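PDB 1JQG: carboxypeptidase A from Helicoverpa armigera, which probably acts as a zinc-dependent metallocarboxypeptidase, removing residues from the C-terminal end of peptides. Local coordinates for residues A[314-328]-A[368-380]. Residues are numbered along the deposited sequence; the frame is centred on the assembly and turned at random.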
# COMPACT_ATOMS: atom_id res chain seq x y z
N TYR A 314 -4.73 -4.77 -11.37
CA TYR A 314 -3.67 -5.38 -12.15
C TYR A 314 -3.60 -4.70 -13.50
O TYR A 314 -4.28 -3.69 -13.74
CB TYR A 314 -3.98 -6.88 -12.39
CG TYR A 314 -5.30 -7.09 -13.18
CD1 TYR A 314 -5.32 -6.97 -14.58
CD2 TYR A 314 -6.50 -7.40 -12.51
CE1 TYR A 314 -6.51 -7.15 -15.29
CE2 TYR A 314 -7.70 -7.57 -13.23
CZ TYR A 314 -7.70 -7.44 -14.62
OH TYR A 314 -8.86 -7.59 -15.32
N GLY A 315 -2.80 -5.25 -14.35
CA GLY A 315 -2.70 -4.77 -15.73
C GLY A 315 -1.35 -4.32 -16.04
O GLY A 315 -0.46 -5.14 -16.15
N TYR A 316 -1.39 -3.06 -16.15
CA TYR A 316 -0.30 -2.17 -16.41
C TYR A 316 -1.00 -0.79 -16.33
O TYR A 316 -1.96 -0.50 -17.01
CB TYR A 316 0.36 -2.49 -17.76
CG TYR A 316 1.33 -3.71 -17.71
CD1 TYR A 316 2.20 -3.93 -16.60
CD2 TYR A 316 1.34 -4.62 -18.77
CE1 TYR A 316 3.06 -5.05 -16.58
CE2 TYR A 316 2.20 -5.73 -18.74
CZ TYR A 316 3.06 -5.95 -17.66
OH TYR A 316 3.88 -7.03 -17.67
N GLY A 317 -0.53 0.08 -15.48
CA GLY A 317 -1.17 1.43 -15.26
C GLY A 317 -1.56 2.15 -16.58
O GLY A 317 -2.28 3.19 -16.57
N ASN A 318 -1.03 1.93 -17.75
CA ASN A 318 -1.17 2.68 -18.98
C ASN A 318 -2.42 2.30 -19.76
O ASN A 318 -2.82 2.95 -20.73
CB ASN A 318 0.04 2.49 -19.91
CG ASN A 318 0.24 1.06 -20.32
OD1 ASN A 318 -0.39 0.17 -19.73
ND2 ASN A 318 1.09 0.87 -21.30
N GLY A 319 -3.10 1.26 -19.38
CA GLY A 319 -4.32 0.80 -19.99
C GLY A 319 -4.15 -0.48 -20.80
O GLY A 319 -5.18 -1.12 -20.97
N VAL A 320 -2.97 -0.78 -21.29
CA VAL A 320 -2.72 -1.95 -22.10
C VAL A 320 -2.78 -3.19 -21.21
O VAL A 320 -2.20 -3.20 -20.11
CB VAL A 320 -1.33 -1.90 -22.77
CG1 VAL A 320 -1.16 -3.20 -23.56
CG2 VAL A 320 -1.16 -0.72 -23.69
N LEU A 321 -3.47 -4.21 -21.67
CA LEU A 321 -3.68 -5.44 -20.93
C LEU A 321 -2.64 -6.48 -21.30
O LEU A 321 -2.20 -6.58 -22.44
CB LEU A 321 -5.09 -5.99 -21.19
CG LEU A 321 -6.26 -5.12 -20.71
CD1 LEU A 321 -7.55 -5.84 -21.07
CD2 LEU A 321 -6.16 -4.84 -19.22
N PRO A 322 -2.22 -7.31 -20.34
CA PRO A 322 -1.25 -8.37 -20.59
C PRO A 322 -1.88 -9.56 -21.27
O PRO A 322 -3.12 -9.71 -21.22
CB PRO A 322 -0.77 -8.72 -19.18
CG PRO A 322 -1.82 -8.31 -18.23
CD PRO A 322 -2.58 -7.20 -18.91
N SER A 323 -1.06 -10.49 -21.74
CA SER A 323 -1.55 -11.68 -22.46
C SER A 323 -2.49 -12.51 -21.63
O SER A 323 -3.46 -13.05 -22.13
CB SER A 323 -0.35 -12.53 -22.91
OG SER A 323 0.59 -11.61 -23.51
N ASN A 324 -2.21 -12.71 -20.35
CA ASN A 324 -3.03 -13.53 -19.46
C ASN A 324 -4.06 -12.71 -18.68
O ASN A 324 -4.35 -13.00 -17.52
CB ASN A 324 -2.11 -14.30 -18.52
CG ASN A 324 -1.31 -13.41 -17.56
OD1 ASN A 324 -0.94 -13.82 -16.46
ND2 ASN A 324 -1.05 -12.17 -17.95
N ALA A 325 -4.65 -11.70 -19.31
CA ALA A 325 -5.60 -10.82 -18.68
C ALA A 325 -6.77 -11.59 -18.09
O ALA A 325 -7.24 -11.37 -16.96
CB ALA A 325 -6.11 -9.76 -19.67
N LEU A 326 -7.32 -12.50 -18.88
CA LEU A 326 -8.47 -13.29 -18.42
C LEU A 326 -8.15 -14.09 -17.17
O LEU A 326 -8.99 -14.20 -16.26
CB LEU A 326 -8.97 -14.20 -19.53
CG LEU A 326 -9.29 -13.56 -20.89
CD1 LEU A 326 -9.80 -14.62 -21.86
CD2 LEU A 326 -10.28 -12.42 -20.72
N GLN A 327 -6.94 -14.65 -17.11
CA GLN A 327 -6.47 -15.40 -15.94
C GLN A 327 -6.26 -14.51 -14.72
O GLN A 327 -6.70 -14.83 -13.61
CB GLN A 327 -5.16 -16.11 -16.26
CG GLN A 327 -5.27 -17.18 -17.34
CD GLN A 327 -3.94 -17.86 -17.62
OE1 GLN A 327 -3.40 -18.56 -16.73
NE2 GLN A 327 -3.41 -17.68 -18.84
N LEU A 328 -5.69 -13.32 -14.95
CA LEU A 328 -5.48 -12.34 -13.90
C LEU A 328 -6.80 -11.92 -13.24
O LEU A 328 -6.92 -11.83 -12.02
CB LEU A 328 -4.79 -11.14 -14.50
CG LEU A 328 -3.28 -11.19 -14.75
CD1 LEU A 328 -2.87 -9.88 -15.41
CD2 LEU A 328 -2.52 -11.31 -13.43
N ASP A 368 3.35 -3.61 -11.53
CA ASP A 368 3.57 -3.63 -12.96
C ASP A 368 4.97 -4.13 -13.35
O ASP A 368 5.13 -4.87 -14.32
CB ASP A 368 3.33 -2.24 -13.57
CG ASP A 368 1.87 -1.94 -13.78
OD1 ASP A 368 1.52 -0.80 -14.15
OD2 ASP A 368 0.98 -2.77 -13.56
N TYR A 369 5.98 -3.70 -12.59
CA TYR A 369 7.34 -4.08 -12.84
C TYR A 369 7.56 -5.57 -12.56
O TYR A 369 8.16 -6.24 -13.41
CB TYR A 369 8.35 -3.22 -12.05
CG TYR A 369 9.79 -3.71 -12.17
CD1 TYR A 369 10.60 -3.33 -13.23
CD2 TYR A 369 10.36 -4.57 -11.24
CE1 TYR A 369 11.90 -3.75 -13.37
CE2 TYR A 369 11.65 -5.03 -11.33
CZ TYR A 369 12.41 -4.61 -12.41
OH TYR A 369 13.70 -5.07 -12.50
N ALA A 370 7.05 -6.04 -11.45
CA ALA A 370 7.12 -7.42 -11.04
C ALA A 370 6.50 -8.37 -12.06
O ALA A 370 7.07 -9.41 -12.32
CB ALA A 370 6.30 -7.61 -9.75
N MET A 371 5.38 -7.93 -12.63
CA MET A 371 4.72 -8.61 -13.74
C MET A 371 5.60 -8.68 -14.99
O MET A 371 5.62 -9.69 -15.67
CB MET A 371 3.41 -7.89 -14.08
CG MET A 371 2.71 -8.48 -15.28
SD MET A 371 1.09 -9.14 -14.86
CE MET A 371 1.19 -10.56 -15.99
N GLN A 372 6.33 -7.62 -15.26
CA GLN A 372 7.19 -7.53 -16.44
C GLN A 372 8.48 -8.31 -16.29
O GLN A 372 9.08 -8.86 -17.23
CB GLN A 372 7.52 -6.06 -16.71
CG GLN A 372 8.52 -5.82 -17.81
CD GLN A 372 9.10 -4.42 -17.84
OE1 GLN A 372 9.76 -3.97 -16.91
NE2 GLN A 372 8.88 -3.67 -18.92
N ALA A 373 9.01 -8.37 -15.07
CA ALA A 373 10.27 -9.11 -14.87
C ALA A 373 10.17 -10.45 -14.15
O ALA A 373 11.24 -11.05 -14.10
CB ALA A 373 11.24 -8.18 -14.17
N ALA A 374 9.01 -10.90 -13.68
CA ALA A 374 8.97 -12.11 -12.86
C ALA A 374 7.62 -12.78 -12.81
O ALA A 374 7.45 -13.81 -13.42
CB ALA A 374 9.44 -11.81 -11.43
N ALA A 375 6.71 -12.32 -11.96
CA ALA A 375 5.47 -13.04 -11.65
C ALA A 375 4.51 -12.94 -12.83
O ALA A 375 4.15 -11.86 -13.32
CB ALA A 375 4.88 -12.45 -10.37
N PRO A 376 3.91 -14.07 -13.19
CA PRO A 376 2.86 -14.15 -14.19
C PRO A 376 1.58 -13.54 -13.67
O PRO A 376 0.65 -13.23 -14.39
CB PRO A 376 2.72 -15.63 -14.49
CG PRO A 376 3.94 -16.27 -13.93
CD PRO A 376 4.31 -15.42 -12.74
N PHE A 377 1.45 -13.49 -12.34
CA PHE A 377 0.30 -12.94 -11.64
C PHE A 377 0.78 -11.91 -10.64
O PHE A 377 1.60 -12.22 -9.76
CB PHE A 377 -0.47 -14.06 -10.93
CG PHE A 377 -0.89 -15.18 -11.86
CD1 PHE A 377 -0.13 -16.34 -11.94
CD2 PHE A 377 -1.99 -15.05 -12.68
CE1 PHE A 377 -0.49 -17.37 -12.78
CE2 PHE A 377 -2.35 -16.08 -13.54
CZ PHE A 377 -1.61 -17.23 -13.58
N SER A 378 0.32 -10.67 -10.76
CA SER A 378 0.77 -9.59 -9.89
C SER A 378 -0.36 -8.59 -9.68
O SER A 378 -1.03 -8.03 -10.53
CB SER A 378 2.02 -8.94 -10.47
OG SER A 378 2.55 -7.92 -9.68
N TYR A 379 -0.70 -8.34 -8.43
CA TYR A 379 -1.76 -7.42 -8.06
C TYR A 379 -1.26 -6.32 -7.11
O TYR A 379 -0.30 -6.49 -6.32
CB TYR A 379 -2.93 -8.21 -7.44
CG TYR A 379 -3.45 -9.33 -8.35
CD1 TYR A 379 -2.89 -10.61 -8.21
CD2 TYR A 379 -4.42 -9.13 -9.32
CE1 TYR A 379 -3.31 -11.64 -9.01
CE2 TYR A 379 -4.86 -10.20 -10.08
CZ TYR A 379 -4.29 -11.45 -9.94
OH TYR A 379 -4.65 -12.51 -10.72
N THR A 380 -2.01 -5.25 -7.06
CA THR A 380 -1.87 -4.18 -6.10
C THR A 380 -3.16 -4.12 -5.27
O THR A 380 -4.21 -3.84 -5.83
CB THR A 380 -1.56 -2.85 -6.78
OG1 THR A 380 -1.97 -1.82 -5.84
CG2 THR A 380 -2.34 -2.60 -8.07
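Tyr379, on strand 377-383 of the mixed β-sheet in the α/β fold of zinc carboxypeptidases, reaches helix 325-340 through its phenol. Its OH donates to Leu328 O at 2.7 Å, meeting that oxygen in the carbonyl plane on a lone pair, with a C=O...donor angle of 112°. With chi1 at -55° (CG anti to the carbonyl carbon) the phenol reaches the helix and presents its edge to the acceptor. Tyrosine suits the place because it joins a hydroxyl that donates to Leu328 O to an apolar ring that packs: Leu328 CD2 lies 3.9 Å from Tyr379 CZ, and Tyr314 CB rests beside CD2 of Tyr379. A phenylalanine here would probably keep much of this packing but leave Leu328 O without its phenol donor.

Leu328 suits its place, since its two methyls part: Leu328 CD2 also meets Phe377 CD2 at 3.9 Å, while Leu328 CD1 meets Met371 SD tip to tip at 4.1 Å. Met371, flexible and apolar, bends at chi2 and chi3, lying between Leu328 and Tyr316, and its SD makes an oblique Met-aromatic contact with the Tyr316 ring. That ring's CE1 edge lies near Asp368 O, whose own donor is Gln372 N, one helical turn on. Ser378 OG, small and polar, is hydrogen-bonded to Ser367 O.

In the loop, Gly315 adopts backbone angles that demand glycine, and a type I turn runs from Tyr316 to Gly319, closed by Gly319 N on Tyr316 O. The buried Asp368 carboxylate takes up the N-H of the turn's second residue: Asp368 OD1 accepts from Gly317 N on its syn side at 2.6 Å, somewhat out of the carboxylate plane but nearly straight at 170°.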